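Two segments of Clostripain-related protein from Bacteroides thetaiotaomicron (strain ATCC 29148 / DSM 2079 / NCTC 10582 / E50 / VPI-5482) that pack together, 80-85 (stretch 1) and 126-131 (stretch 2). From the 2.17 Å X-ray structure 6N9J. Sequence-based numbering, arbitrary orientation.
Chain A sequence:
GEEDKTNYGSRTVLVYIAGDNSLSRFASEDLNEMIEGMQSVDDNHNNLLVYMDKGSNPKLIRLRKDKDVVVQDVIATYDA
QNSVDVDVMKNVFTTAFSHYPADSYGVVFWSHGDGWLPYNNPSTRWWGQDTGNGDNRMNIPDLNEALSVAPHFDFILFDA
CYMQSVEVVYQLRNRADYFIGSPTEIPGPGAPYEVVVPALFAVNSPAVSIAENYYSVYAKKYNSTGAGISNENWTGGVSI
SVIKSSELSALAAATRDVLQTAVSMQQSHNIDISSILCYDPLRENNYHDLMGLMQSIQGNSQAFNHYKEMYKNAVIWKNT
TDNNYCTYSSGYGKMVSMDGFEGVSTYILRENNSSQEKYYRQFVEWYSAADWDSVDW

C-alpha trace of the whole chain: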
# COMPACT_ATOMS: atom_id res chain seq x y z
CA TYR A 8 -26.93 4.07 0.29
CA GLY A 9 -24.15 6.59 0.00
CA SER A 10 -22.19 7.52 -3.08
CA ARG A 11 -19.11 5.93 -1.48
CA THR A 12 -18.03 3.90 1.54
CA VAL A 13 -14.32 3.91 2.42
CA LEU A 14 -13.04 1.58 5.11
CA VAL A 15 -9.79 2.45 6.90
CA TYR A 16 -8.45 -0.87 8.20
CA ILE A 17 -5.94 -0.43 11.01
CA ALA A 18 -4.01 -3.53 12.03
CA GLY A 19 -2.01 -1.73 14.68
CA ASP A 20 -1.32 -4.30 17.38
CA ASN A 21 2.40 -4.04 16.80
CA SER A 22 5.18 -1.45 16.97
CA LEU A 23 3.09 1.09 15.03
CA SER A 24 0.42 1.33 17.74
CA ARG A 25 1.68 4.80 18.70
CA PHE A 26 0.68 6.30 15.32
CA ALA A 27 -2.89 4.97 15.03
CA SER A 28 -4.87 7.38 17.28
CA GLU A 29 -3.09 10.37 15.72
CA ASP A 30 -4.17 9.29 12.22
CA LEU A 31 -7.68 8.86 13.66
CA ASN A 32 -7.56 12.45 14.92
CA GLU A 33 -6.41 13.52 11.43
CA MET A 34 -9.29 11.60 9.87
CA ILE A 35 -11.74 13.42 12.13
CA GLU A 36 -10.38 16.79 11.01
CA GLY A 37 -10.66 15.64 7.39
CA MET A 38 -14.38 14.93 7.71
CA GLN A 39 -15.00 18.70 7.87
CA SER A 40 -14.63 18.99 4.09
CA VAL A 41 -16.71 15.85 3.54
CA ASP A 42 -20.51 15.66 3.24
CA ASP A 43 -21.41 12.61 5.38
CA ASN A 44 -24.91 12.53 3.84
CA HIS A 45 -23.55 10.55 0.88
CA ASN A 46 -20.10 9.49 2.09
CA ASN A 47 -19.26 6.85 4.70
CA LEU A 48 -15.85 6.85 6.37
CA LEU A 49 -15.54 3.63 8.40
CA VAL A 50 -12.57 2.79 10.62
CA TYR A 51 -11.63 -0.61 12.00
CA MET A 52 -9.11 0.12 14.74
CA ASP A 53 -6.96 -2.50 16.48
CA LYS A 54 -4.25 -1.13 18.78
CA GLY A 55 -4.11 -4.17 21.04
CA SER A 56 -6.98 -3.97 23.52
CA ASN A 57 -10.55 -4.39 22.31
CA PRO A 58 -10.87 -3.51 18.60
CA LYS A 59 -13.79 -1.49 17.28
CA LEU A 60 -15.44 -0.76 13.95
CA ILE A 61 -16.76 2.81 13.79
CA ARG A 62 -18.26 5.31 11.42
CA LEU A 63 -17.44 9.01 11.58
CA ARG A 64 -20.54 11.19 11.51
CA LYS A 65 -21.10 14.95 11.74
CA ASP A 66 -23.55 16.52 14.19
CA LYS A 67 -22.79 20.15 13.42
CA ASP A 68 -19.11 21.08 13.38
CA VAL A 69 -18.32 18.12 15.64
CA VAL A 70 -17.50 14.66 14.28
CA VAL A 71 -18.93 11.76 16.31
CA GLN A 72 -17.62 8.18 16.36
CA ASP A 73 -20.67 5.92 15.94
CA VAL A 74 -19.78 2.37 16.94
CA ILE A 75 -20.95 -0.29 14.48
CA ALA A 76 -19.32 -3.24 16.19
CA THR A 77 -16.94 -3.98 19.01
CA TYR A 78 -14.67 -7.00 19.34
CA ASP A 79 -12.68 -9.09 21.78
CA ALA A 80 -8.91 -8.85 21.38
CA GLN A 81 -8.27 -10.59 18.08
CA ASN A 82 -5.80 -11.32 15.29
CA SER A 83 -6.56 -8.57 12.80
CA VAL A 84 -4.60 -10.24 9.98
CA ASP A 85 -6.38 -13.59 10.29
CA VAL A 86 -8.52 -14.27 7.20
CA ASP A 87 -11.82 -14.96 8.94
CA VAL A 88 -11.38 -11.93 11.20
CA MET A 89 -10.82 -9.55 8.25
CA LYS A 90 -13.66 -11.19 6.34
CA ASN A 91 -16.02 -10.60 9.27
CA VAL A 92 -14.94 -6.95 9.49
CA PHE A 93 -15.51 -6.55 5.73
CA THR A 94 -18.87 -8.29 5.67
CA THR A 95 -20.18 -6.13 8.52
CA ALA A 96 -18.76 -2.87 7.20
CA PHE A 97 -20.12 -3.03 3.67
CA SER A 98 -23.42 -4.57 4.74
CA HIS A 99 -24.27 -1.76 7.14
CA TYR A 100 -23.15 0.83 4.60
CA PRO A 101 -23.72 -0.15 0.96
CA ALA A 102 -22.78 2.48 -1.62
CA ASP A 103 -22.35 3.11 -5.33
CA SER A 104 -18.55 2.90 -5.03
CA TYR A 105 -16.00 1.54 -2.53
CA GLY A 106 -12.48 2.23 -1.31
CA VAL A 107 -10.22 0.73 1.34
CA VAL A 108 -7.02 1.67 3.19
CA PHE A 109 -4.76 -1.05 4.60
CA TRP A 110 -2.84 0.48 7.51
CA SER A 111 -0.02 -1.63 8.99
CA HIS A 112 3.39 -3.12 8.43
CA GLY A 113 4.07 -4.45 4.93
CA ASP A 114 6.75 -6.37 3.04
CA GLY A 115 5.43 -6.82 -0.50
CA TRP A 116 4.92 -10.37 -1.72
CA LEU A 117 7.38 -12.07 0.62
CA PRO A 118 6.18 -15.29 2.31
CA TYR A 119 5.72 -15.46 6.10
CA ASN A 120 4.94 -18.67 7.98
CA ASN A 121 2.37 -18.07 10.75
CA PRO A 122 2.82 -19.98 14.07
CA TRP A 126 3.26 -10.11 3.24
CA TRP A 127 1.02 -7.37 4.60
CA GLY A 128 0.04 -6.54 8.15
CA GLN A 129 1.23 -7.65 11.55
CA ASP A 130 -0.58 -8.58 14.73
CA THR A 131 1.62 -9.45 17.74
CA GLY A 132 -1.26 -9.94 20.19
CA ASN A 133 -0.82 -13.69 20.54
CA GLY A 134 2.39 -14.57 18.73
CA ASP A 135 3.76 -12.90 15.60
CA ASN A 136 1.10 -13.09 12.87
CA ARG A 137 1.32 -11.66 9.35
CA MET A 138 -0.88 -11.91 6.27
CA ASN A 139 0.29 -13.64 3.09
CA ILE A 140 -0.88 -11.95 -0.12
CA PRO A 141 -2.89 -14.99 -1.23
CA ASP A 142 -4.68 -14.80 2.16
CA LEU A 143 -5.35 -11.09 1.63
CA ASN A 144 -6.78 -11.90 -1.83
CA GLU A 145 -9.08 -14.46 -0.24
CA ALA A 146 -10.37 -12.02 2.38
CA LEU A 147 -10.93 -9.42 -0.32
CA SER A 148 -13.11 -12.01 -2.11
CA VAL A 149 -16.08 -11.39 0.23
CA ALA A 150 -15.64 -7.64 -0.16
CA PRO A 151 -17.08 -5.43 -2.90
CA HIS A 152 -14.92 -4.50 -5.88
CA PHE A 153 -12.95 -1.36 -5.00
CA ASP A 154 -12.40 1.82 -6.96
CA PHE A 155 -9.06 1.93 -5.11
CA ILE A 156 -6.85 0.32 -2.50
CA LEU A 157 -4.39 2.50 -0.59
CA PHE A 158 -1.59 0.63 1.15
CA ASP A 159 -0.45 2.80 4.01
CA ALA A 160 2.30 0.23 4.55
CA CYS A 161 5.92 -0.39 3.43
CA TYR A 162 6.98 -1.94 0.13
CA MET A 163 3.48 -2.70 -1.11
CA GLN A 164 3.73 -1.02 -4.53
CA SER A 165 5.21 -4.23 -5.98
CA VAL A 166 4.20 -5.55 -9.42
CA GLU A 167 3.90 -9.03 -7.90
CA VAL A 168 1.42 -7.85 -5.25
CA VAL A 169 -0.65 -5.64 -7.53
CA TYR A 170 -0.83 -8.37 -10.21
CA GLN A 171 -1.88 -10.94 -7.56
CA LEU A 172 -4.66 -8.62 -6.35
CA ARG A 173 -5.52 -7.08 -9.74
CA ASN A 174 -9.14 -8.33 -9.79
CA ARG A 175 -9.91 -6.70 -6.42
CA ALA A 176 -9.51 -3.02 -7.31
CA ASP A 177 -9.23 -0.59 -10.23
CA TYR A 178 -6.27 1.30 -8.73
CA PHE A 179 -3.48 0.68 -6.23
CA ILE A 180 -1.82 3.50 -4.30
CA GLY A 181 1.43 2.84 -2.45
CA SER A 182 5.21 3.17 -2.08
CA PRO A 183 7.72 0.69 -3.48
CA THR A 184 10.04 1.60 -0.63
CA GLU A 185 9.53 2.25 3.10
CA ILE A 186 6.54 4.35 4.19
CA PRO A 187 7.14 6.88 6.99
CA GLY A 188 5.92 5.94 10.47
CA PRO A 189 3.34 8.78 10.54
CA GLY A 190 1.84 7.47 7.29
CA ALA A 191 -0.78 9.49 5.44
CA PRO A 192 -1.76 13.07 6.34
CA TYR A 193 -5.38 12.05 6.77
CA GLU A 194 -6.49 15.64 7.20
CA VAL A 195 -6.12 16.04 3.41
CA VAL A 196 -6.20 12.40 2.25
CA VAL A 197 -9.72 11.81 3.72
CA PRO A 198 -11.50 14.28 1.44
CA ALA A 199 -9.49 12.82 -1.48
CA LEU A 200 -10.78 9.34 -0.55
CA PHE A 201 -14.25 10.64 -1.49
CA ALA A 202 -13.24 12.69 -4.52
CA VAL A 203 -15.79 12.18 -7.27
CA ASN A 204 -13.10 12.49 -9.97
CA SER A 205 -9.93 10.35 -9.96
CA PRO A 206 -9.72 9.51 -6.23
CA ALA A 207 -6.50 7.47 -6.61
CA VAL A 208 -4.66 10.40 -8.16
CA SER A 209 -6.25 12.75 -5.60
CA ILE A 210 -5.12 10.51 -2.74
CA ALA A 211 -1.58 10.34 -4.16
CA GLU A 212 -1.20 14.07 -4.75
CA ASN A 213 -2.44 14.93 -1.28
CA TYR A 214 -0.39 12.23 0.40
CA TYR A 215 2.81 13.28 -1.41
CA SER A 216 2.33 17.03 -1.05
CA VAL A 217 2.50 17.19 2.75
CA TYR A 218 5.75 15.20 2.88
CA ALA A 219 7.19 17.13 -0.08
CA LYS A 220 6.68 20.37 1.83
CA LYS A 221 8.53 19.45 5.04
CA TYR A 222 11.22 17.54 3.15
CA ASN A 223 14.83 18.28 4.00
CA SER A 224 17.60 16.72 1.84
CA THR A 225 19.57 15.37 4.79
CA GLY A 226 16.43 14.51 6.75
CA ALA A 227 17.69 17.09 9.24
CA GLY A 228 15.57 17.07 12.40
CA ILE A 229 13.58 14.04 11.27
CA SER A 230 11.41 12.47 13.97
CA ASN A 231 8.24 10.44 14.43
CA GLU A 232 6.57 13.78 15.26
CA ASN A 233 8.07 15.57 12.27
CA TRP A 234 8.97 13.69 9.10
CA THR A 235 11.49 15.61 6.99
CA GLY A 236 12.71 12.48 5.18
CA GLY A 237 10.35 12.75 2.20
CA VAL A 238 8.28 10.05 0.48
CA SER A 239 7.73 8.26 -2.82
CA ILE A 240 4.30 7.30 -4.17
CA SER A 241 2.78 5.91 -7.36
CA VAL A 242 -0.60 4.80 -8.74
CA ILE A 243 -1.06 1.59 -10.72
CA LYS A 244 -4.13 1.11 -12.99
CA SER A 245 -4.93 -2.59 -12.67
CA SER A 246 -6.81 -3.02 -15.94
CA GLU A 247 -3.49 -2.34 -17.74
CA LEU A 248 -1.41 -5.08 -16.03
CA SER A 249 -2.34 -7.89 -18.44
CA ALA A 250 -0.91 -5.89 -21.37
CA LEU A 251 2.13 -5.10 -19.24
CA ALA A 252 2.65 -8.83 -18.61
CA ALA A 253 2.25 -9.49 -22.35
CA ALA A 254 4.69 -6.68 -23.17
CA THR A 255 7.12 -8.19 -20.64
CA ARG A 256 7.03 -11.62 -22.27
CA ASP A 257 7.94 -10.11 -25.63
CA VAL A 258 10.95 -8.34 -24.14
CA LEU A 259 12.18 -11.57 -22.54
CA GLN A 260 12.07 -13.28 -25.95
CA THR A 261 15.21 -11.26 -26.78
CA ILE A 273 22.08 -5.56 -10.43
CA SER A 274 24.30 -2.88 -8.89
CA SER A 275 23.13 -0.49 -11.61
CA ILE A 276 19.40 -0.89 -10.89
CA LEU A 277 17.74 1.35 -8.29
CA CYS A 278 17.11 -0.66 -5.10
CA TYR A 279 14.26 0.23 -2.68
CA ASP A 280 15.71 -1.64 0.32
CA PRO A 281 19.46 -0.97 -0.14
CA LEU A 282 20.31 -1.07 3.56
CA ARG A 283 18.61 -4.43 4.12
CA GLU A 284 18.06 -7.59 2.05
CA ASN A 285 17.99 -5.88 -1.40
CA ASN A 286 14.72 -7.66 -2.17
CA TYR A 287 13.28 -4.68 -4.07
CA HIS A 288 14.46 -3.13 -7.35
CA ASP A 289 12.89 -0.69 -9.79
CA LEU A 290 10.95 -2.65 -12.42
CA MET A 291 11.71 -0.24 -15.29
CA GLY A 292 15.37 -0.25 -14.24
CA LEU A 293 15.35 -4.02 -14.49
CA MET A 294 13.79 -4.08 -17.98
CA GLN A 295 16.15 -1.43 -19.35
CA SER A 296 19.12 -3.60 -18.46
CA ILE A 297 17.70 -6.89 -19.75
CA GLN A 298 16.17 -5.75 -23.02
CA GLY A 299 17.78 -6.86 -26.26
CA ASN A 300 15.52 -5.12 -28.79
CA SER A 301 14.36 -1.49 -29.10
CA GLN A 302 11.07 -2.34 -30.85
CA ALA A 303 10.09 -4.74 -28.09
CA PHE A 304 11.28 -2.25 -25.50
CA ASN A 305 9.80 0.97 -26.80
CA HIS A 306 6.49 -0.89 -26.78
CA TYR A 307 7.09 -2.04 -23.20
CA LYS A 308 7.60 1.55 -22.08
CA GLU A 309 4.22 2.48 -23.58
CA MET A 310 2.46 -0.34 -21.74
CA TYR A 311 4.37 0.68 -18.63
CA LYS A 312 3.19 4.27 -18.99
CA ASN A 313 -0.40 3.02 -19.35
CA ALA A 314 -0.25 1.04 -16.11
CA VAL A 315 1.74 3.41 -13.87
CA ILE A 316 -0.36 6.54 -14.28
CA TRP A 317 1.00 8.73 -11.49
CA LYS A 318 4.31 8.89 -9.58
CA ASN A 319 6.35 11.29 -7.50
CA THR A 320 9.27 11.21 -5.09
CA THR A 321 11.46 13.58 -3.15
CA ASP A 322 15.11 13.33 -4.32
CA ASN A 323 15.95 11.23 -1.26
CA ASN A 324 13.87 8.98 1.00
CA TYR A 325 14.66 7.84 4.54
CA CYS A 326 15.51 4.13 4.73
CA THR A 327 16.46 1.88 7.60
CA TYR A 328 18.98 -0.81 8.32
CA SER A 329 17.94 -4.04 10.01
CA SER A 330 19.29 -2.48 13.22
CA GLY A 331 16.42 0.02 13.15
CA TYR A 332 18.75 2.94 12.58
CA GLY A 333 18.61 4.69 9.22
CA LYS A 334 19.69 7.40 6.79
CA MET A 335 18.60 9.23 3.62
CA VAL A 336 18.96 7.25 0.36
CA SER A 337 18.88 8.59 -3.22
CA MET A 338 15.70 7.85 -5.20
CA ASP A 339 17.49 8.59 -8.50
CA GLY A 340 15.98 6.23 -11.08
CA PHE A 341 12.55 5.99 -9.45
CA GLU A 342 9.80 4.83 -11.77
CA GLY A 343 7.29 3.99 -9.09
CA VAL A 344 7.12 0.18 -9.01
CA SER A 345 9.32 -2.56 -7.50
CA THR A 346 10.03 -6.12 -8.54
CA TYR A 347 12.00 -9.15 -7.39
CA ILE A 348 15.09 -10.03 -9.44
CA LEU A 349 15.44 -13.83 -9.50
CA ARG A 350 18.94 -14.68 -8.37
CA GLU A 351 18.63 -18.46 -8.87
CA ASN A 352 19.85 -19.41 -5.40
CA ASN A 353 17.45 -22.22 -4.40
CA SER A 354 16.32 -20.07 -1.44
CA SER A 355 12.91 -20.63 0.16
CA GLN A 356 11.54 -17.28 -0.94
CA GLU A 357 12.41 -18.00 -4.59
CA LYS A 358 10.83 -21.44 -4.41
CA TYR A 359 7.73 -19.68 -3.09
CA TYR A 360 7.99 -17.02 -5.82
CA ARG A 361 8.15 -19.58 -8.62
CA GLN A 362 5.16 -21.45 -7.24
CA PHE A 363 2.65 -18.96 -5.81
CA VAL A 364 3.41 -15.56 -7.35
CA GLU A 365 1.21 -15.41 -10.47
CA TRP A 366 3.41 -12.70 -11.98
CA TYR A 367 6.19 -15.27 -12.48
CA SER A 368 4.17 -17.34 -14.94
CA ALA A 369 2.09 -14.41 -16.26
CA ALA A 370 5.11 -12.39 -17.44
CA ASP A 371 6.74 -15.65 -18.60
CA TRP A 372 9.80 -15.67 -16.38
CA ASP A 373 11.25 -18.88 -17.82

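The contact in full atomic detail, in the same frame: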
# COMPACT_ATOMS: atom_id res chain seq x y z
N ALA A 80 -10.26 -8.85 21.93
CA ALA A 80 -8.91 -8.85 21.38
C ALA A 80 -8.80 -9.95 20.34
O ALA A 80 -9.17 -11.09 20.61
CB ALA A 80 -7.88 -9.05 22.49
N GLN A 81 -8.32 -9.61 19.15
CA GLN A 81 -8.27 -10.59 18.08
C GLN A 81 -7.14 -10.36 17.10
O GLN A 81 -6.55 -9.29 17.06
CB GLN A 81 -9.60 -10.61 17.32
CG GLN A 81 -9.96 -9.29 16.68
CD GLN A 81 -11.34 -9.33 16.05
OE1 GLN A 81 -12.07 -10.32 16.20
NE2 GLN A 81 -11.71 -8.27 15.34
N ASN A 82 -6.84 -11.38 16.30
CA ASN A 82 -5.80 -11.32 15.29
C ASN A 82 -6.33 -10.65 14.03
O ASN A 82 -7.03 -11.28 13.23
CB ASN A 82 -5.27 -12.71 14.96
CG ASN A 82 -4.26 -12.71 13.82
OD1 ASN A 82 -3.72 -11.67 13.44
ND2 ASN A 82 -4.00 -13.89 13.27
N SER A 83 -5.98 -9.39 13.86
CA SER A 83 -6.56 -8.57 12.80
C SER A 83 -6.00 -8.87 11.40
O SER A 83 -6.41 -8.23 10.43
CB SER A 83 -6.37 -7.09 13.13
OG SER A 83 -7.04 -6.77 14.33
N VAL A 84 -5.08 -9.82 11.30
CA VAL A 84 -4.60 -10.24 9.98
C VAL A 84 -4.93 -11.72 9.73
O VAL A 84 -4.40 -12.34 8.81
CB VAL A 84 -3.07 -10.00 9.83
CG1 VAL A 84 -2.75 -8.51 10.00
CG2 VAL A 84 -2.30 -10.81 10.81
N ASP A 85 -5.81 -12.28 10.56
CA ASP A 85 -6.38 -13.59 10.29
C ASP A 85 -7.50 -13.46 9.25
O ASP A 85 -8.22 -12.46 9.25
CB ASP A 85 -6.91 -14.22 11.58
CG ASP A 85 -7.77 -15.45 11.31
OD1 ASP A 85 -9.02 -15.30 11.26
OD2 ASP A 85 -7.21 -16.55 11.16
N TRP A 126 4.41 -10.07 2.34
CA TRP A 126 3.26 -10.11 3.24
C TRP A 126 2.78 -8.72 3.63
O TRP A 126 3.53 -7.74 3.54
CB TRP A 126 3.60 -10.92 4.49
CG TRP A 126 4.84 -10.45 5.20
CD1 TRP A 126 6.10 -10.96 5.09
CD2 TRP A 126 4.93 -9.35 6.13
NE1 TRP A 126 6.97 -10.26 5.89
CE2 TRP A 126 6.27 -9.27 6.54
CE3 TRP A 126 4.00 -8.45 6.66
CZ2 TRP A 126 6.72 -8.31 7.45
CZ3 TRP A 126 4.44 -7.50 7.56
CH2 TRP A 126 5.79 -7.44 7.95
N TRP A 127 1.53 -8.63 4.08
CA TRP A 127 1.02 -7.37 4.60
C TRP A 127 0.49 -7.55 6.02
O TRP A 127 -0.14 -8.56 6.33
CB TRP A 127 -0.10 -6.77 3.72
CG TRP A 127 -0.71 -5.56 4.39
CD1 TRP A 127 -0.26 -4.27 4.31
CD2 TRP A 127 -1.83 -5.54 5.29
NE1 TRP A 127 -1.04 -3.46 5.10
CE2 TRP A 127 -2.01 -4.21 5.71
CE3 TRP A 127 -2.70 -6.52 5.77
CZ2 TRP A 127 -3.03 -3.83 6.58
CZ3 TRP A 127 -3.70 -6.15 6.65
CH2 TRP A 127 -3.86 -4.81 7.04
N GLY A 128 0.73 -6.56 6.88
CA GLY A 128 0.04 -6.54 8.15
C GLY A 128 0.69 -7.40 9.22
O GLY A 128 1.18 -8.50 8.95
N GLN A 129 0.71 -6.89 10.43
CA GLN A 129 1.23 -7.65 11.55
C GLN A 129 0.32 -7.47 12.75
O GLN A 129 -0.20 -6.38 13.00
CB GLN A 129 2.65 -7.21 11.89
CG GLN A 129 3.26 -7.99 13.04
CD GLN A 129 4.59 -7.42 13.46
OE1 GLN A 129 4.78 -6.20 13.52
NE2 GLN A 129 5.55 -8.30 13.73
N ASP A 130 0.11 -8.57 13.46
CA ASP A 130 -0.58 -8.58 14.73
C ASP A 130 0.27 -9.40 15.70
O ASP A 130 0.46 -10.60 15.49
CB ASP A 130 -1.98 -9.18 14.58
CG ASP A 130 -2.82 -9.06 15.83
OD1 ASP A 130 -2.49 -9.74 16.83
OD2 ASP A 130 -3.82 -8.31 15.80
N THR A 131 0.79 -8.75 16.75
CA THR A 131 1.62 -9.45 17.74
C THR A 131 0.89 -9.73 19.05
O THR A 131 1.52 -9.99 20.08
CB THR A 131 2.93 -8.67 18.06
OG1 THR A 131 2.62 -7.37 18.57
CG2 THR A 131 3.79 -8.52 16.82

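A single hydrogen bond and a small apolar patch join the loop 80-85 to the strand 127-130. The touching parts run in nearly opposite directions (164° between the vectors from CA 81 to 84 and CA 127 to 130), and the stretches bury 245 Å² in total. The CA atoms of Asn-82 and Asp-130 lie 5.9 Å apart and those of Val-84 and Gly-128 6.2 Å. No backbone-to-backbone hydrogen bond crosses; the bond pairs a backbone N with a side-chain carboxylate.

Asp-130, buried and with the largest area covered by the other stretch (82 Å²), supplies the acceptor that this backbone N needs. Its CA-to-CB bond points toward the loop, and chi1 of -173° (t) with chi2 of -69° places the carboxylate so that OD2 accepts a hydrogen bond from Ser-83 N at 3.1 Å, with a nearly linear N-H...O angle of 174°. OD1 is hydrogen-bonded just beyond the stretch, so both carboxylate oxygens are engaged. The 3.2 Å approach of Gln-81 O to Asp-130 OD2 is not a hydrogen bond, because both atoms are acceptors.

The loop is braced by two internal hydrogen bonds. Asn-82 to Asp-85 form a type I turn, closed by Asp-85 N to Asn-82 O at 3.1 Å. With chi1 at 175° (t) and chi2 at 15°, Asn-82 turns OD1 to Val-84 N (3.1 Å, 161°); the same OD1 lies 3.2 Å from Asp-130 CB.

Val-84, buried, directed toward the strand and next in covered area (71 Å²), adopts chi1 of -60° (m). Its branched side chain reaches the strand with both methyls: CG1 lies 3.7 Å from Gly-128 C and 4.2 Å from Trp-127 CZ3, an oblique approach to the indole, while CG2 sits 4.1 Å from Asp-130 CB. Trp-127 leaves its backbone sideways, but chi1 of 173° (t) and chi2 of 86° bring its ring nearer. Glycine suits position 128 doubly: an ideal CB would fall 2.9 Å from Val-84 CG1 and 2.6 Å from Trp-127 CE3, and phi/psi of 83/140 would jam it against the preceding carbonyl.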